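PDB 3KAE: possible protein of nuclear scaffold from Encephalitozoon cuniculi, which probably serves, through its homodimeric tetratricopeptide-repeat N-terminal domain, as the Cdc27 scaffold subunit of the anaphase-promoting complex, binding partner proteins. Local coordinates for residues C[13-26]-C[38-51]. Residues are numbered along the deposited sequence; the frame is centred on the assembly and turned at random.
Sequences IRYRDYETAIFLAA and LMSIVLYLNGEYTR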
ATOM      1  N   ILE C  13       4.758   5.414  -7.276  1.00 38.45           N
ATOM      2  CA  ILE C  13       4.242   4.328  -6.446  1.00 54.45           C
ATOM      3  C   ILE C  13       5.396   3.742  -5.632  1.00 45.77           C
ATOM      4  O   ILE C  13       5.338   3.684  -4.416  1.00 34.31           O
ATOM      5  CB  ILE C  13       3.566   3.258  -7.308  1.00 49.60           C
ATOM      6  CG1 ILE C  13       2.279   3.845  -7.905  1.00 39.34           C
ATOM      7  CG2 ILE C  13       3.284   2.008  -6.472  1.00 49.53           C
ATOM      8  CD1 ILE C  13       1.867   3.252  -9.239  1.00 42.86           C
ATOM      9  N   ARG C  14       6.462   3.371  -6.334  1.00 44.98           N
ATOM     10  CA  ARG C  14       7.697   2.909  -5.719  1.00 35.47           C
ATOM     11  C   ARG C  14       8.199   3.846  -4.629  1.00 48.11           C
ATOM     12  O   ARG C  14       8.810   3.399  -3.676  1.00 56.76           O
ATOM     13  CB  ARG C  14       8.766   2.656  -6.782  1.00 39.51           C
ATOM     14  CG  ARG C  14      10.184   2.776  -6.284  1.00 70.30           C
ATOM     15  CD  ARG C  14      11.151   2.053  -7.209  1.00 78.73           C
ATOM     16  NE  ARG C  14      11.425   2.783  -8.440  1.00 83.36           N
ATOM     17  CZ  ARG C  14      12.575   3.401  -8.700  1.00 88.98           C
ATOM     18  NH1 ARG C  14      13.563   3.376  -7.816  1.00 81.46           N
ATOM     19  NH2 ARG C  14      12.743   4.042  -9.852  1.00 85.69           N
ATOM     20  N   TYR C  15       7.910   5.140  -4.728  1.00 58.71           N
ATOM     21  CA  TYR C  15       8.336   6.075  -3.675  1.00 34.08           C
ATOM     22  C   TYR C  15       7.224   6.365  -2.676  1.00 30.11           C
ATOM     23  O   TYR C  15       7.394   7.138  -1.732  1.00 34.50           O
ATOM     24  CB  TYR C  15       8.908   7.373  -4.275  1.00 43.80           C
ATOM     25  CG  TYR C  15      10.336   7.218  -4.776  1.00 43.50           C
ATOM     26  CD1 TYR C  15      10.593   6.766  -6.059  1.00 44.50           C
ATOM     27  CD2 TYR C  15      11.424   7.508  -3.949  1.00 44.50           C
ATOM     28  CE1 TYR C  15      11.894   6.616  -6.522  1.00 46.52           C
ATOM     29  CE2 TYR C  15      12.731   7.351  -4.395  1.00 46.83           C
ATOM     30  CZ  TYR C  15      12.955   6.903  -5.683  1.00 52.68           C
ATOM     31  OH  TYR C  15      14.242   6.746  -6.137  1.00 60.82           O
ATOM     32  N   ARG C  16       6.079   5.731  -2.877  1.00 35.66           N
ATOM     33  CA  ARG C  16       4.960   5.878  -1.959  1.00 43.39           C
ATOM     34  C   ARG C  16       4.489   7.315  -1.994  1.00 41.33           C
ATOM     35  O   ARG C  16       3.853   7.812  -1.057  1.00 47.57           O
ATOM     36  CB  ARG C  16       5.314   5.422  -0.525  1.00 37.83           C
ATOM     37  CG  ARG C  16       5.973   4.032  -0.451  1.00 39.92           C
ATOM     38  CD  ARG C  16       5.066   2.907  -0.995  1.00 30.89           C
ATOM     39  NE  ARG C  16       5.869   1.815  -1.517  1.00 42.67           N
ATOM     40  CZ  ARG C  16       5.414   0.885  -2.348  1.00 45.19           C
ATOM     41  NH1 ARG C  16       4.152   0.917  -2.738  1.00 35.05           N
ATOM     42  NH2 ARG C  16       6.225  -0.070  -2.789  1.00 45.52           N
ATOM     43  N   ASP C  17       4.802   7.980  -3.100  1.00 48.94           N
ATOM     44  CA  ASP C  17       4.278   9.314  -3.374  1.00 49.63           C
ATOM     45  C   ASP C  17       2.967   9.175  -4.167  1.00 53.42           C
ATOM     46  O   ASP C  17       2.943   9.308  -5.405  1.00 41.27           O
ATOM     47  CB  ASP C  17       5.285  10.146  -4.174  1.00 53.37           C
ATOM     48  CG  ASP C  17       4.745  11.526  -4.532  1.00 56.99           C
ATOM     49  OD1 ASP C  17       3.665  11.917  -4.017  1.00 47.19           O
ATOM     50  OD2 ASP C  17       5.395  12.220  -5.341  1.00 68.63           O
ATOM     51  N   TYR C  18       1.889   8.898  -3.443  1.00 40.84           N
ATOM     52  CA  TYR C  18       0.640   8.469  -4.055  1.00 41.02           C
ATOM     53  C   TYR C  18      -0.140   9.653  -4.627  1.00 41.67           C
ATOM     54  O   TYR C  18      -0.747   9.525  -5.682  1.00 50.61           O
ATOM     55  CB  TYR C  18      -0.211   7.659  -3.051  1.00 47.66           C
ATOM     56  CG  TYR C  18       0.379   6.289  -2.659  1.00 47.06           C
ATOM     57  CD1 TYR C  18       0.994   5.479  -3.614  1.00 39.00           C
ATOM     58  CD2 TYR C  18       0.285   5.798  -1.339  1.00 47.13           C
ATOM     59  CE1 TYR C  18       1.516   4.241  -3.286  1.00 35.31           C
ATOM     60  CE2 TYR C  18       0.821   4.538  -0.991  1.00 28.90           C
ATOM     61  CZ  TYR C  18       1.422   3.770  -1.980  1.00 42.95           C
ATOM     62  OH  TYR C  18       1.949   2.535  -1.693  1.00 46.01           O
ATOM     63  N   GLU C  19      -0.117  10.795  -3.940  1.00 41.05           N
ATOM     64  CA  GLU C  19      -0.746  12.028  -4.464  1.00 43.27           C
ATOM     65  C   GLU C  19      -0.275  12.346  -5.887  1.00 36.01           C
ATOM     66  O   GLU C  19      -1.069  12.601  -6.792  1.00 44.89           O
ATOM     67  CB  GLU C  19      -0.482  13.217  -3.546  1.00 37.14           C
ATOM     68  CG  GLU C  19      -1.068  13.066  -2.126  1.00 41.56           C
ATOM     69  CD  GLU C  19      -2.560  12.795  -2.132  1.00 80.46           C
ATOM     70  OE1 GLU C  19      -3.189  12.940  -3.196  1.00 92.67           O
ATOM     71  OE2 GLU C  19      -3.113  12.437  -1.070  1.00101.41           O
ATOM     72  N   THR C  20       1.021  12.281  -6.114  1.00 35.07           N
ATOM     73  CA  THR C  20       1.527  12.479  -7.463  1.00 36.30           C
ATOM     74  C   THR C  20       0.966  11.442  -8.425  1.00 49.52           C
ATOM     75  O   THR C  20       0.571  11.767  -9.535  1.00 68.00           O
ATOM     76  CB  THR C  20       3.053  12.432  -7.486  1.00 33.50           C
ATOM     77  OG1 THR C  20       3.550  13.486  -6.665  1.00 43.02           O
ATOM     78  CG2 THR C  20       3.578  12.578  -8.879  1.00 34.30           C
ATOM     79  N   ALA C  21       0.924  10.190  -7.998  1.00 56.17           N
ATOM     80  CA  ALA C  21       0.460   9.105  -8.858  1.00 36.15           C
ATOM     81  C   ALA C  21      -1.012   9.247  -9.191  1.00 36.15           C
ATOM     82  O   ALA C  21      -1.436   8.947 -10.297  1.00 37.40           O
ATOM     83  CB  ALA C  21       0.727   7.740  -8.177  1.00 51.02           C
ATOM     84  N   ILE C  22      -1.796   9.647  -8.199  1.00 42.19           N
ATOM     85  CA  ILE C  22      -3.205   9.899  -8.392  1.00 43.61           C
ATOM     86  C   ILE C  22      -3.378  11.084  -9.394  1.00 67.44           C
ATOM     87  O   ILE C  22      -4.148  11.007 -10.358  1.00 49.24           O
ATOM     88  CB  ILE C  22      -3.881  10.166  -7.034  1.00 45.77           C
ATOM     89  CG1 ILE C  22      -3.875   8.873  -6.185  1.00 44.82           C
ATOM     90  CG2 ILE C  22      -5.301  10.661  -7.228  1.00 39.49           C
ATOM     91  CD1 ILE C  22      -4.254   9.066  -4.725  1.00 39.71           C
ATOM     92  N   PHE C  23      -2.629  12.163  -9.192  1.00 58.53           N
ATOM     93  CA  PHE C  23      -2.695  13.308 -10.103  1.00 54.03           C
ATOM     94  C   PHE C  23      -2.283  12.930 -11.524  1.00 44.18           C
ATOM     95  O   PHE C  23      -3.015  13.173 -12.474  1.00 45.81           O
ATOM     96  CB  PHE C  23      -1.821  14.458  -9.613  1.00 51.60           C
ATOM     97  CG  PHE C  23      -1.921  15.684 -10.463  1.00 63.55           C
ATOM     98  CD1 PHE C  23      -1.176  15.798 -11.628  1.00 61.21           C
ATOM     99  CD2 PHE C  23      -2.769  16.724 -10.104  1.00 61.80           C
ATOM    100  CE1 PHE C  23      -1.277  16.925 -12.423  1.00 62.81           C
ATOM    101  CE2 PHE C  23      -2.869  17.855 -10.890  1.00 63.85           C
ATOM    102  CZ  PHE C  23      -2.124  17.959 -12.061  1.00 54.77           C
ATOM    103  N   LEU C  24      -1.117  12.327 -11.667  1.00 46.32           N
ATOM    104  CA  LEU C  24      -0.653  11.901 -12.984  1.00 43.56           C
ATOM    105  C   LEU C  24      -1.604  10.897 -13.613  1.00 61.36           C
ATOM    106  O   LEU C  24      -1.698  10.798 -14.833  1.00 66.49           O
ATOM    107  CB  LEU C  24       0.748  11.276 -12.879  1.00 41.20           C
ATOM    108  CG  LEU C  24       1.906  12.195 -12.517  1.00 53.81           C
ATOM    109  CD1 LEU C  24       3.202  11.406 -12.504  1.00 60.10           C
ATOM    110  CD2 LEU C  24       1.982  13.362 -13.531  1.00 62.61           C
ATOM    111  N   ALA C  25      -2.295  10.135 -12.777  1.00 69.42           N
ATOM    112  CA  ALA C  25      -3.225   9.140 -13.280  1.00 63.67           C
ATOM    113  C   ALA C  25      -4.438   9.872 -13.818  1.00 55.31           C
ATOM    114  O   ALA C  25      -4.969   9.535 -14.883  1.00 54.60           O
ATOM    115  CB  ALA C  25      -3.618   8.154 -12.169  1.00 56.94           C
ATOM    116  N   ALA C  26      -4.862  10.892 -13.077  1.00 58.47           N
ATOM    117  CA  ALA C  26      -6.010  11.704 -13.476  1.00 57.58           C
ATOM    118  C   ALA C  26      -5.794  12.351 -14.847  1.00 65.20           C
ATOM    119  O   ALA C  26      -6.752  12.522 -15.615  1.00 68.30           O
ATOM    120  CB  ALA C  26      -6.319  12.765 -12.407  1.00 49.71           C
ATOM    121  N   LEU C  38      -5.588   1.554 -13.123  1.00 61.59           N
ATOM    122  CA  LEU C  38      -4.395   2.111 -12.466  1.00 54.86           C
ATOM    123  C   LEU C  38      -4.748   3.193 -11.450  1.00 48.91           C
ATOM    124  O   LEU C  38      -4.203   3.246 -10.339  1.00 59.67           O
ATOM    125  CB  LEU C  38      -3.439   2.686 -13.517  1.00 56.97           C
ATOM    126  CG  LEU C  38      -2.166   3.392 -13.033  1.00 52.35           C
ATOM    127  CD1 LEU C  38      -1.390   2.531 -12.037  1.00 43.92           C
ATOM    128  CD2 LEU C  38      -1.273   3.741 -14.207  1.00 48.04           C
ATOM    129  N   MET C  39      -5.658   4.059 -11.860  1.00 58.49           N
ATOM    130  CA  MET C  39      -6.193   5.096 -11.006  1.00 58.22           C
ATOM    131  C   MET C  39      -6.815   4.459  -9.765  1.00 46.64           C
ATOM    132  O   MET C  39      -6.578   4.892  -8.641  1.00 50.31           O
ATOM    133  CB  MET C  39      -7.254   5.867 -11.797  1.00 61.22           C
ATOM    134  CG  MET C  39      -8.033   6.884 -11.005  1.00 62.65           C
ATOM    135  SD  MET C  39      -7.041   8.279 -10.484  1.00 71.93           S
ATOM    136  CE  MET C  39      -8.328   9.515 -10.352  1.00 55.18           C
ATOM    137  N   SER C  40      -7.634   3.438  -9.990  1.00 50.75           N
ATOM    138  CA  SER C  40      -8.300   2.732  -8.912  1.00 50.81           C
ATOM    139  C   SER C  40      -7.299   2.137  -7.905  1.00 47.97           C
ATOM    140  O   SER C  40      -7.467   2.247  -6.692  1.00 42.79           O
ATOM    141  CB  SER C  40      -9.155   1.612  -9.498  1.00 57.07           C
ATOM    142  OG  SER C  40     -10.302   2.125 -10.128  1.00 65.75           O
ATOM    143  N   ILE C  41      -6.263   1.503  -8.431  1.00 42.12           N
ATOM    144  CA  ILE C  41      -5.208   0.908  -7.613  1.00 36.17           C
ATOM    145  C   ILE C  41      -4.502   1.935  -6.750  1.00 47.90           C
ATOM    146  O   ILE C  41      -4.466   1.799  -5.527  1.00 49.62           O
ATOM    147  CB  ILE C  41      -4.199   0.161  -8.492  1.00 38.57           C
ATOM    148  CG1 ILE C  41      -4.904  -0.997  -9.199  1.00 44.79           C
ATOM    149  CG2 ILE C  41      -3.044  -0.364  -7.659  1.00 47.12           C
ATOM    150  CD1 ILE C  41      -3.995  -1.879  -9.992  1.00 52.13           C
ATOM    151  N   VAL C  42      -3.983   2.987  -7.380  1.00 48.79           N
ATOM    152  CA  VAL C  42      -3.254   4.013  -6.655  1.00 50.47           C
ATOM    153  C   VAL C  42      -4.138   4.654  -5.592  1.00 34.44           C
ATOM    154  O   VAL C  42      -3.684   4.982  -4.493  1.00 44.26           O
ATOM    155  CB  VAL C  42      -2.646   5.048  -7.618  1.00 56.69           C
ATOM    156  CG1 VAL C  42      -1.982   6.169  -6.844  1.00 65.99           C
ATOM    157  CG2 VAL C  42      -1.646   4.374  -8.545  1.00 44.52           C
ATOM    158  N   LEU C  43      -5.418   4.782  -5.898  1.00 35.92           N
ATOM    159  CA  LEU C  43      -6.373   5.308  -4.923  1.00 42.99           C
ATOM    160  C   LEU C  43      -6.514   4.319  -3.751  1.00 56.20           C
ATOM    161  O   LEU C  43      -6.599   4.719  -2.579  1.00 47.59           O
ATOM    162  CB  LEU C  43      -7.726   5.516  -5.609  1.00 48.86           C
ATOM    163  CG  LEU C  43      -8.503   6.843  -5.572  1.00 59.06           C
ATOM    164  CD1 LEU C  43      -7.628   8.054  -5.377  1.00 39.50           C
ATOM    165  CD2 LEU C  43      -9.322   7.002  -6.860  1.00 48.27           C
ATOM    166  N   TYR C  44      -6.554   3.025  -4.073  1.00 57.97           N
ATOM    167  CA  TYR C  44      -6.633   1.991  -3.039  1.00 45.39           C
ATOM    168  C   TYR C  44      -5.386   2.098  -2.163  1.00 40.27           C
ATOM    169  O   TYR C  44      -5.481   2.199  -0.942  1.00 38.36           O
ATOM    170  CB  TYR C  44      -6.760   0.583  -3.641  1.00 50.20           C
ATOM    171  CG  TYR C  44      -6.709  -0.500  -2.578  1.00 54.38           C
ATOM    172  CD1 TYR C  44      -7.870  -0.923  -1.929  1.00 41.75           C
ATOM    173  CD2 TYR C  44      -5.497  -1.062  -2.185  1.00 43.22           C
ATOM    174  CE1 TYR C  44      -7.830  -1.886  -0.944  1.00 62.36           C
ATOM    175  CE2 TYR C  44      -5.453  -2.045  -1.207  1.00 43.56           C
ATOM    176  CZ  TYR C  44      -6.620  -2.447  -0.590  1.00 56.32           C
ATOM    177  OH  TYR C  44      -6.583  -3.392   0.395  1.00 54.95           O
ATOM    178  N   LEU C  45      -4.221   2.130  -2.797  1.00 32.33           N
ATOM    179  CA  LEU C  45      -2.967   2.220  -2.062  1.00 31.07           C
ATOM    180  C   LEU C  45      -2.915   3.429  -1.143  1.00 45.13           C
ATOM    181  O   LEU C  45      -2.266   3.394  -0.100  1.00 53.27           O
ATOM    182  CB  LEU C  45      -1.773   2.221  -3.009  1.00 39.06           C
ATOM    183  CG  LEU C  45      -1.548   0.904  -3.757  1.00 43.71           C
ATOM    184  CD1 LEU C  45      -0.513   1.090  -4.878  1.00 32.40           C
ATOM    185  CD2 LEU C  45      -1.137  -0.230  -2.782  1.00 49.48           C
ATOM    186  N   ASN C  46      -3.609   4.498  -1.524  1.00 42.52           N
ATOM    187  CA  ASN C  46      -3.567   5.725  -0.743  1.00 45.56           C
ATOM    188  C   ASN C  46      -4.618   5.724   0.350  1.00 34.47           C
ATOM    189  O   ASN C  46      -4.830   6.731   1.027  1.00 49.06           O
ATOM    190  CB  ASN C  46      -3.714   6.952  -1.646  1.00 42.43           C
ATOM    191  CG  ASN C  46      -3.346   8.237  -0.939  1.00 58.84           C
ATOM    192  OD1 ASN C  46      -4.024   9.266  -1.079  1.00 49.25           O
ATOM    193  ND2 ASN C  46      -2.269   8.187  -0.162  1.00 42.62           N
ATOM    194  N   GLY C  47      -5.291   4.585   0.505  1.00 55.06           N
ATOM    195  CA  GLY C  47      -6.294   4.411   1.543  1.00 36.04           C
ATOM    196  C   GLY C  47      -7.653   4.997   1.205  1.00 53.92           C
ATOM    197  O   GLY C  47      -8.483   5.162   2.097  1.00 63.05           O
ATOM    198  N   GLU C  48      -7.892   5.294  -0.076  1.00 55.54           N
ATOM    199  CA  GLU C  48      -9.138   5.951  -0.487  1.00 56.41           C
ATOM    200  C   GLU C  48     -10.102   5.006  -1.188  1.00 56.48           C
ATOM    201  O   GLU C  48     -10.244   5.024  -2.416  1.00 57.45           O
ATOM    202  CB  GLU C  48      -8.849   7.173  -1.374  1.00 45.86           C
ATOM    203  CG  GLU C  48      -7.956   8.200  -0.712  1.00 52.04           C
ATOM    204  CD  GLU C  48      -7.772   9.446  -1.556  1.00 67.18           C
ATOM    205  OE1 GLU C  48      -6.665   9.644  -2.121  1.00 54.02           O
ATOM    206  OE2 GLU C  48      -8.745  10.222  -1.668  1.00 74.88           O
ATOM    207  N   TYR C  49     -10.798   4.211  -0.389  1.00 53.84           N
ATOM    208  CA  TYR C  49     -11.606   3.114  -0.904  1.00 61.65           C
ATOM    209  C   TYR C  49     -12.898   3.571  -1.586  1.00 63.13           C
ATOM    210  O   TYR C  49     -13.260   3.065  -2.656  1.00 61.11           O
ATOM    211  CB  TYR C  49     -11.858   2.086   0.219  1.00 55.30           C
ATOM    212  CG  TYR C  49     -10.594   1.808   1.002  1.00 46.64           C
ATOM    213  CD1 TYR C  49      -9.515   1.177   0.399  1.00 36.50           C
ATOM    214  CD2 TYR C  49     -10.455   2.221   2.315  1.00 46.60           C
ATOM    215  CE1 TYR C  49      -8.355   0.951   1.072  1.00 40.73           C
ATOM    216  CE2 TYR C  49      -9.282   1.990   3.011  1.00 42.14           C
ATOM    217  CZ  TYR C  49      -8.238   1.347   2.385  1.00 48.59           C
ATOM    218  OH  TYR C  49      -7.052   1.111   3.051  1.00 38.12           O
ATOM    219  N   THR C  50     -13.584   4.534  -0.982  1.00 66.79           N
ATOM    220  CA  THR C  50     -14.819   5.044  -1.572  1.00 53.02           C
ATOM    221  C   THR C  50     -14.545   5.710  -2.916  1.00 58.69           C
ATOM    222  O   THR C  50     -15.323   5.551  -3.860  1.00 62.62           O
ATOM    223  CB  THR C  50     -15.525   6.023  -0.639  1.00 61.58           C
ATOM    224  OG1 THR C  50     -15.585   5.464   0.677  1.00 84.68           O
ATOM    225  CG2 THR C  50     -16.935   6.310  -1.140  1.00 68.37           C
ATOM    226  N   ARG C  51     -13.434   6.440  -3.010  1.00 51.10           N
ATOM    227  CA  ARG C  51     -13.061   7.069  -4.269  1.00 69.59           C
ATOM    228  C   ARG C  51     -12.673   6.027  -5.310  1.00 62.43           C
ATOM    229  O   ARG C  51     -13.026   6.148  -6.491  1.00 67.39           O
ATOM    230  CB  ARG C  51     -11.920   8.081  -4.064  1.00 65.46           C
ATOM    231  CG  ARG C  51     -12.372   9.383  -3.425  1.00 73.92           C
ATOM    232  CD  ARG C  51     -11.261  10.409  -3.383  1.00 66.16           C
ATOM    233  NE  ARG C  51     -10.846  10.830  -4.716  1.00 63.46           N
ATOM    234  CZ  ARG C  51      -9.690  11.436  -4.986  1.00 64.29           C
ATOM    235  NH1 ARG C  51      -8.816  11.693  -4.014  1.00 67.05           N
ATOM    236  NH2 ARG C  51      -9.402  11.770  -6.234  1.00 61.90           N
TER
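The Y18 ring lies sandwiched between L45 and R16. L45 CB sits over one face, 3.9 Å from the ring centroid, a CH-pi contact toward the CZ side of the ring, while R16 CA covers the opposite face near the rim. At the ring edge comes the side-chain amide of N46, its plane turned 63° from that of the ring. Y18 OH accepts a hydrogen bond from R16 NH1 at 2.9 Å, nearly in the guanidinium plane, which holds the phenol end against its own segment. The R51 guanidinium has L43 CD1 over the centre of one face and donates from NH1 to E48 OE2, a 2.8 Å salt bridge.

Helices 18-26 and 38-45 run antiparallel at 160°, their axes 9.2 Å apart at closest approach, as in the helical hairpins from which tetratricopeptide repeats are built. The interface interlocks knobs-into-holes: V42 enters among I13, Y18, A21 and I22, and I22 among M39, V42, L43 and R51. V42 CG1, anti to the backbone N (chi1 176°), is wedged tightly, 3.4 Å from both A21 CB and I22 CG1, whereas its CG2 branch turns to I13 CD1 at 3.8 Å. I22 reaches on with CD1, which meets L43 CD1 at 3.6 Å and also touches the carboxylate of E48. One turn further along, the bend of M39 at chi2 brings SD to 3.8 Å from A25 CB, and its CE meets A26 CB.

Y15 and R16 extend the loop into the dimer interface, hydrogen-bonding to D112 and Y67 of the second subunit, respectively; R16 of that subunit packs on L45. M39 and L43 also touch helix 49-57, at H55 and A52 respectively.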